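LP04448p (Drosophila melanogaster, PDB 2QK2) probably binds tubulin through its TOG domains and acts, as an XMAP215-family protein, at the plus ends of growing microtubules. Local coordinates at residues Val64-Ser69 with Val100-Glu105. Sequence-based numbering, arbitrary orientation.
Sequences VITKDS and VPSLLE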
# COMPACT_ATOMS: atom_id res chain seq x y z
N VAL A 64 -14.43 -4.06 -6.91
CA VAL A 64 -14.23 -3.17 -8.04
C VAL A 64 -12.76 -3.18 -8.43
O VAL A 64 -12.41 -3.35 -9.60
CB VAL A 64 -14.63 -1.70 -7.71
CG1 VAL A 64 -14.29 -0.79 -8.90
CG2 VAL A 64 -16.13 -1.62 -7.40
N ILE A 65 -11.89 -3.00 -7.44
CA ILE A 65 -10.45 -2.95 -7.70
C ILE A 65 -9.93 -4.20 -8.39
O ILE A 65 -9.19 -4.12 -9.38
CB ILE A 65 -9.66 -2.72 -6.39
CG1 ILE A 65 -9.93 -1.30 -5.89
CG2 ILE A 65 -8.17 -2.95 -6.62
CD1 ILE A 65 -9.40 -1.01 -4.49
N THR A 66 -10.32 -5.37 -7.89
CA THR A 66 -9.82 -6.61 -8.46
C THR A 66 -10.57 -7.16 -9.68
O THR A 66 -9.96 -7.84 -10.51
CB THR A 66 -9.78 -7.71 -7.39
OG1 THR A 66 -11.10 -7.96 -6.91
CG2 THR A 66 -8.90 -7.28 -6.22
N LYS A 67 -11.86 -6.88 -9.80
CA LYS A 67 -12.63 -7.44 -10.91
C LYS A 67 -13.20 -6.49 -11.97
O LYS A 67 -13.63 -6.96 -13.02
CB LYS A 67 -13.79 -8.28 -10.37
CG LYS A 67 -13.39 -9.39 -9.41
CD LYS A 67 -12.45 -10.38 -10.07
CE LYS A 67 -12.16 -11.55 -9.14
NZ LYS A 67 -11.22 -12.53 -9.77
N ASP A 68 -13.23 -5.19 -11.71
CA ASP A 68 -13.80 -4.29 -12.71
C ASP A 68 -12.92 -4.16 -13.95
O ASP A 68 -11.70 -3.98 -13.84
CB ASP A 68 -14.06 -2.90 -12.11
CG ASP A 68 -15.20 -2.16 -12.81
OD1 ASP A 68 -15.06 -1.83 -14.00
OD2 ASP A 68 -16.24 -1.93 -12.15
N SER A 69 -13.53 -4.27 -15.13
CA SER A 69 -12.78 -4.17 -16.38
C SER A 69 -12.48 -2.72 -16.75
O SER A 69 -11.63 -2.45 -17.60
CB SER A 69 -13.55 -4.84 -17.52
OG SER A 69 -14.83 -4.25 -17.68
N VAL A 100 -4.35 -6.09 1.51
CA VAL A 100 -2.97 -6.10 1.02
C VAL A 100 -2.68 -7.01 -0.18
O VAL A 100 -2.18 -6.55 -1.20
CB VAL A 100 -1.98 -6.40 2.18
CG1 VAL A 100 -0.57 -6.62 1.64
CG2 VAL A 100 -1.98 -5.22 3.16
N PRO A 101 -2.99 -8.32 -0.07
CA PRO A 101 -2.74 -9.24 -1.18
C PRO A 101 -3.43 -8.83 -2.49
O PRO A 101 -2.84 -8.90 -3.56
CB PRO A 101 -3.27 -10.57 -0.65
CG PRO A 101 -3.04 -10.46 0.82
CD PRO A 101 -3.47 -9.04 1.11
N SER A 102 -4.69 -8.40 -2.38
CA SER A 102 -5.47 -7.99 -3.55
C SER A 102 -4.87 -6.77 -4.22
O SER A 102 -4.77 -6.71 -5.45
CB SER A 102 -6.91 -7.67 -3.15
OG SER A 102 -7.51 -8.77 -2.49
N LEU A 103 -4.48 -5.78 -3.42
CA LEU A 103 -3.88 -4.57 -3.96
C LEU A 103 -2.56 -4.86 -4.67
O LEU A 103 -2.33 -4.39 -5.79
CB LEU A 103 -3.68 -3.54 -2.84
CG LEU A 103 -4.97 -2.91 -2.32
CD1 LEU A 103 -4.70 -2.13 -1.04
CD2 LEU A 103 -5.57 -1.99 -3.39
N LEU A 104 -1.69 -5.64 -4.03
CA LEU A 104 -0.39 -5.98 -4.62
C LEU A 104 -0.54 -6.67 -5.97
O LEU A 104 0.14 -6.32 -6.93
CB LEU A 104 0.42 -6.87 -3.67
CG LEU A 104 0.91 -6.19 -2.38
CD1 LEU A 104 1.55 -7.22 -1.46
CD2 LEU A 104 1.90 -5.09 -2.73
N GLU A 105 -1.43 -7.66 -6.05
CA GLU A 105 -1.65 -8.38 -7.30
C GLU A 105 -2.19 -7.48 -8.40
O GLU A 105 -1.95 -7.72 -9.59
CB GLU A 105 -2.60 -9.54 -7.07
CG GLU A 105 -1.91 -10.79 -6.57
CD GLU A 105 -2.88 -11.87 -6.12
OE1 GLU A 105 -3.94 -12.02 -6.77
OE2 GLU A 105 -2.58 -12.56 -5.11
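Thr66 and Ser102 show how two helices in a HEAT-repeat array can come close where their side chains are short. The CA atoms of Thr66 and Ser102 are 6.7 Å apart, and the methyl CG2 of Thr66 lies 3.7 Å from CB of Ser102, carbon against carbon. With chi1 of Thr66 at 62°, OG1 is tucked in over its own backbone, from where it bonds to the carbonyl of Lys62 in the preceding turn, while CG2 is left to face the neighbouring helix. Ser102 turns its OG the other way, opposite its carbonyl carbon (chi1 -56°), where it makes a weak hydrogen bond to the carbonyl of Ala98. Both hydroxyls are thus turned to their own helices, and the meeting is apolar although both residues are polar.

Deeper in the interface the side chains are longer. Ile65 extends its CG1 branch to bring CD1 within 4.1 Å of CD2 of Leu103, the two side chains crossing at a slant. The bond from CA to CB of Leu103 points away from segment 64-69, yet its CD2 methyl comes back to make the touch. Both residues are buried, whereas Thr66 and Ser102 remain partly open to solvent. Beyond them the contact loosens: Lys67 and Glu105 are exposed, and neither side chain touches the opposite segment. The segments bury just 137 Å² together.

The same buried side chains also pack on other helices of the TOG domain. Leu118 of helix 112-126 touches both Ile65 and Leu103, joining a third helix to the buried pair, while Ile65 also rests on Ala77 and Leu81 of helix 71-88. Farther along the array, Val100 and Pro101 carry helix 93-105 onto helix 131-141.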